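Local coordinates for FERM, RhoGEF and pleckstrin domain protein 2 (PDB 6D21) that probably acts as a guanine nucleotide exchange factor that activates RAC1, here represented by its FERM domain, a membrane-targeting and protein-binding module, at residues G133-D137 with L138-E142; E162-R165 with R166-G169. One frame throughout, in Å; residues are numbered along the deposited sequence.

Contact 1 (G133-D137 with L138-E142); sequences GDYDD and LADRE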
loop_
_atom_site.group_PDB
_atom_site.type_symbol
_atom_site.label_atom_id
_atom_site.label_comp_id
_atom_site.label_asym_id
_atom_site.label_seq_id
_atom_site.Cartn_x
_atom_site.Cartn_y
_atom_site.Cartn_z
ATOM N N GLY A 133 -8.343 5.827 -23.100
ATOM C CA GLY A 133 -7.815 5.481 -24.412
ATOM C C GLY A 133 -6.827 6.462 -25.025
ATOM O O GLY A 133 -6.104 7.152 -24.308
ATOM N N ASP A 134 -6.803 6.525 -26.357
ATOM C CA ASP A 134 -5.806 7.310 -27.095
ATOM C C ASP A 134 -5.880 8.824 -26.825
ATOM O O ASP A 134 -6.899 9.342 -26.348
ATOM C CB ASP A 134 -5.941 7.054 -28.603
ATOM C CG ASP A 134 -5.465 5.657 -29.019
ATOM O OD1 ASP A 134 -4.841 4.938 -28.198
ATOM O OD2 ASP A 134 -5.703 5.288 -30.194
ATOM N N TYR A 135 -4.790 9.528 -27.134
ATOM C CA TYR A 135 -4.731 10.979 -26.942
ATOM C C TYR A 135 -5.734 11.741 -27.810
ATOM O O TYR A 135 -5.828 11.524 -29.021
ATOM C CB TYR A 135 -3.325 11.517 -27.231
ATOM C CG TYR A 135 -3.271 13.034 -27.266
ATOM C CD1 TYR A 135 -3.272 13.778 -26.089
ATOM C CD2 TYR A 135 -3.235 13.725 -28.477
ATOM C CE1 TYR A 135 -3.233 15.165 -26.118
ATOM C CE2 TYR A 135 -3.196 15.112 -28.513
ATOM C CZ TYR A 135 -3.193 15.826 -27.331
ATOM O OH TYR A 135 -3.156 17.204 -27.358
ATOM N N ASP A 136 -6.470 12.636 -27.160
ATOM C CA ASP A 136 -7.352 13.596 -27.818
ATOM C C ASP A 136 -7.226 14.888 -27.036
ATOM O O ASP A 136 -7.331 14.872 -25.811
ATOM C CB ASP A 136 -8.803 13.098 -27.847
ATOM C CG ASP A 136 -9.783 14.142 -28.384
ATOM O OD1 ASP A 136 -9.957 14.219 -29.617
ATOM O OD2 ASP A 136 -10.394 14.871 -27.571
ATOM N N ASP A 137 -6.967 15.992 -27.725
ATOM C CA ASP A 137 -6.773 17.273 -27.057
ATOM C C ASP A 137 -7.921 17.610 -26.111
ATOM O O ASP A 137 -7.698 17.854 -24.926
ATOM C CB ASP A 137 -6.614 18.402 -28.075
ATOM C CG ASP A 137 -6.321 19.734 -27.414
ATOM O OD1 ASP A 137 -5.829 19.728 -26.260
ATOM O OD2 ASP A 137 -6.573 20.785 -28.042
ATOM N N LEU A 138 -9.141 17.608 -26.644
ATOM C CA LEU A 138 -10.328 18.023 -25.895
ATOM C C LEU A 138 -10.716 17.052 -24.775
ATOM O O LEU A 138 -11.100 17.483 -23.686
ATOM C CB LEU A 138 -11.517 18.207 -26.850
ATOM C CG LEU A 138 -11.388 19.289 -27.929
ATOM C CD1 LEU A 138 -12.561 19.254 -28.912
ATOM C CD2 LEU A 138 -11.266 20.667 -27.294
ATOM N N ALA A 139 -10.621 15.750 -25.044
ATOM C CA ALA A 139 -11.012 14.729 -24.066
ATOM C C ALA A 139 -10.014 14.606 -22.919
ATOM O O ALA A 139 -10.389 14.272 -21.793
ATOM C CB ALA A 139 -11.184 13.383 -24.745
ATOM N N ASP A 140 -8.741 14.863 -23.203
ATOM C CA ASP A 140 -7.716 14.811 -22.164
ATOM C C ASP A 140 -7.863 15.982 -21.194
ATOM O O ASP A 140 -7.768 15.806 -19.984
ATOM C CB ASP A 140 -6.315 14.798 -22.781
ATOM C CG ASP A 140 -5.887 13.408 -23.228
ATOM O OD1 ASP A 140 -6.721 12.673 -23.800
ATOM O OD2 ASP A 140 -4.717 13.041 -22.989
ATOM N N ARG A 141 -8.110 17.176 -21.723
ATOM C CA ARG A 141 -8.296 18.339 -20.865
ATOM C C ARG A 141 -9.566 18.204 -20.018
ATOM O O ARG A 141 -9.578 18.578 -18.839
ATOM C CB ARG A 141 -8.327 19.615 -21.704
ATOM C CG ARG A 141 -7.007 19.875 -22.412
ATOM C CD ARG A 141 -7.048 21.037 -23.386
ATOM N NE ARG A 141 -5.757 21.157 -24.056
ATOM C CZ ARG A 141 -4.720 21.829 -23.565
ATOM N NH1 ARG A 141 -4.826 22.468 -22.408
ATOM N NH2 ARG A 141 -3.577 21.869 -24.238
ATOM N N GLU A 142 -10.623 17.653 -20.612
ATOM C CA GLU A 142 -11.871 17.427 -19.883
ATOM C C GLU A 142 -11.668 16.406 -18.764
ATOM O O GLU A 142 -12.133 16.597 -17.637
ATOM C CB GLU A 142 -12.971 16.967 -20.832
HETATM O O HOH W 1 -8.548 11.070 -25.259
#
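Two donors reach Asp140 OD1: water 1 donates to it at 2.8 Å, and Asp136 N reaches Asp140 OD1 in a weak, long bond of 3.4 Å. The same water also donates to Asp134 O, bridging the incoming loop to the first turn of helix 137-146. Asp140 OD2 lies at the edge of the Tyr135 ring, near its plane, 3.5 Å from Tyr135 CD1, and is hydrogen-bonded to His164 ND1 of helix 157-164. Asp136 is the N-cap: Asp136 OD2 accepts from Ala139 N at 2.7 Å through its anti lone pair. The first torsion of Asp137 (-176°) swings its CG away from the backbone N, which sends Asp137 OD1 to Arg141 NE in a salt bridge of 2.6 Å. OD1 lies almost exactly in the guanidinium plane, while NE comes to the syn side of OD1, 18° out of the carboxylate plane; the two planes are turned 84° apart. An asparagine at this position would probably keep an oxygen near NE but leave the arginine's charge without its mate at this end. Three carboxylates thus gather at the helix N-terminus, where the helix dipole would tend to stabilise their negative charge.

Contact 2 (E162-R165 with R166-G169); sequences ELHR and RHTG
The C-terminal part of helix 157-164 in the FERM central domain passes here into the loop that leads to helix 172-183, through a run of i-to-i+3 backbone bonds. Arg166 N donates to Leu163 O at 3.0 Å and His167 N to His164 O at 3.2 Å; both donors stand above the carbonyl planes, by 54° and 64°, instead of on a lone pair. His164 O also accepts from water 2 at 2.7 Å, and that water accepts a weak bond from Thr168 OG1, tying the loop back to the helix. Over Leu163 O lies the His167 ring, presenting one face with the oxygen 3.3 Å above its plane and offset toward the rim; a poor angle rules out a hydrogen bond to NE2. That nitrogen instead bonds Ser125 OG of helix 117-132, and the ring stacks on His126. His164 faces the same helix, its NE2 hydrogen-bonded to Gly133 O. The exposed Arg166 has CG beside its backbone N (chi1 -53°) and an extended chain, which lays it alongside Leu163, both pointing the same way. Leu163 CD2 sits over the centre of the guanidinium, 3.4 Å from Arg166 CZ.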
loop_
_atom_site.group_PDB
_atom_site.type_symbol
_atom_site.label_atom_id
_atom_site.label_comp_id
_atom_site.label_asym_id
_atom_site.label_seq_id
_atom_site.Cartn_x
_atom_site.Cartn_y
_atom_site.Cartn_z
ATOM N N GLU A 162 1.226 15.663 -23.071
ATOM C CA GLU A 162 2.347 15.481 -23.976
ATOM C C GLU A 162 2.803 14.023 -23.980
ATOM O O GLU A 162 2.925 13.403 -25.037
ATOM C CB GLU A 162 3.500 16.414 -23.579
ATOM C CG GLU A 162 4.701 16.393 -24.498
ATOM C CD GLU A 162 5.788 17.376 -24.068
ATOM O OE1 GLU A 162 5.642 18.026 -23.006
ATOM O OE2 GLU A 162 6.792 17.500 -24.802
ATOM N N LEU A 163 3.034 13.468 -22.796
ATOM C CA LEU A 163 3.461 12.080 -22.686
ATOM C C LEU A 163 2.374 11.096 -23.148
ATOM O O LEU A 163 2.680 10.036 -23.695
ATOM C CB LEU A 163 3.873 11.768 -21.250
ATOM C CG LEU A 163 5.137 12.477 -20.768
ATOM C CD1 LEU A 163 5.384 12.189 -19.290
ATOM C CD2 LEU A 163 6.326 12.043 -21.612
ATOM N N HIS A 164 1.113 11.447 -22.922
ATOM C CA HIS A 164 -0.004 10.594 -23.324
ATOM C C HIS A 164 -0.074 10.433 -24.860
ATOM O O HIS A 164 -0.631 9.466 -25.361
ATOM C CB HIS A 164 -1.316 11.162 -22.779
ATOM C CG HIS A 164 -2.525 10.340 -23.105
ATOM N ND1 HIS A 164 -3.797 10.871 -23.128
ATOM C CD2 HIS A 164 -2.659 9.029 -23.419
ATOM C CE1 HIS A 164 -4.664 9.922 -23.437
ATOM N NE2 HIS A 164 -3.997 8.795 -23.621
ATOM N N ARG A 165 0.509 11.372 -25.600
ATOM C CA ARG A 165 0.561 11.281 -27.069
ATOM C C ARG A 165 1.388 10.082 -27.541
ATOM O O ARG A 165 1.226 9.616 -28.668
ATOM C CB ARG A 165 1.132 12.574 -27.682
ATOM C CG ARG A 165 0.226 13.797 -27.533
ATOM C CD ARG A 165 0.799 15.022 -28.234
ATOM N NE ARG A 165 -0.099 15.529 -29.271
ATOM C CZ ARG A 165 0.172 15.523 -30.575
ATOM N NH1 ARG A 165 1.324 15.031 -31.017
ATOM N NH2 ARG A 165 -0.712 16.004 -31.442
ATOM N N ARG A 166 2.281 9.593 -26.684
ATOM C CA ARG A 166 3.140 8.466 -27.029
ATOM C C ARG A 166 2.436 7.114 -26.951
ATOM O O ARG A 166 2.896 6.147 -27.545
ATOM C CB ARG A 166 4.358 8.420 -26.109
ATOM C CG ARG A 166 5.173 9.693 -26.022
ATOM C CD ARG A 166 6.287 9.487 -25.007
ATOM N NE ARG A 166 7.218 10.609 -24.934
ATOM C CZ ARG A 166 8.259 10.654 -24.106
ATOM N NH1 ARG A 166 8.497 9.639 -23.280
ATOM N NH2 ARG A 166 9.061 11.711 -24.097
ATOM N N HIS A 167 1.337 7.037 -26.207
ATOM C CA HIS A 167 0.788 5.735 -25.840
ATOM C C HIS A 167 -0.347 5.295 -26.762
ATOM O O HIS A 167 -1.215 4.523 -26.351
ATOM C CB HIS A 167 0.280 5.749 -24.391
ATOM C CG HIS A 167 1.243 6.341 -23.403
ATOM N ND1 HIS A 167 2.612 6.247 -23.536
ATOM C CD2 HIS A 167 1.023 7.028 -22.257
ATOM C CE1 HIS A 167 3.195 6.854 -22.516
ATOM N NE2 HIS A 167 2.254 7.332 -21.724
ATOM N N THR A 168 -0.349 5.788 -27.998
ATOM C CA THR A 168 -1.442 5.494 -28.926
ATOM C C THR A 168 -1.593 3.999 -29.174
ATOM O O THR A 168 -0.606 3.300 -29.416
ATOM C CB THR A 168 -1.240 6.209 -30.272
ATOM O OG1 THR A 168 -1.275 7.624 -30.056
ATOM C CG2 THR A 168 -2.338 5.835 -31.235
ATOM N N GLY A 169 -2.831 3.516 -29.073
ATOM C CA GLY A 169 -3.135 2.123 -29.353
ATOM C C GLY A 169 -3.001 1.168 -28.173
ATOM O O GLY A 169 -3.417 0.010 -28.252
HETATM O O HOH W 2 -2.342 7.988 -26.853
#

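Contacts 1 and 2 lie at opposite kinds of helix end within the FERM central domain: contact 1 at the start of helix 137-146, contact 2 at the C-terminal part of helix 157-164. They are about 10 Å apart, centre to centre. Contact 1 is largely a surface contact, with Asp140 its one buried member, whereas contact 2 buries Leu163, His164 and His167. The chemistry follows: carboxylates join the backbone carbonyls as acceptors in contact 1, whereas in contact 2 the acceptors across the segments are backbone carbonyls. The two are joined directly, since Asp134 OD1 is hydrogen-bonded to Gly169 N at 2.6 Å and Tyr135 CE2 packs 3.2 Å from Arg165 NE. Helix 117-132 backs contact 2 and leads into contact 1.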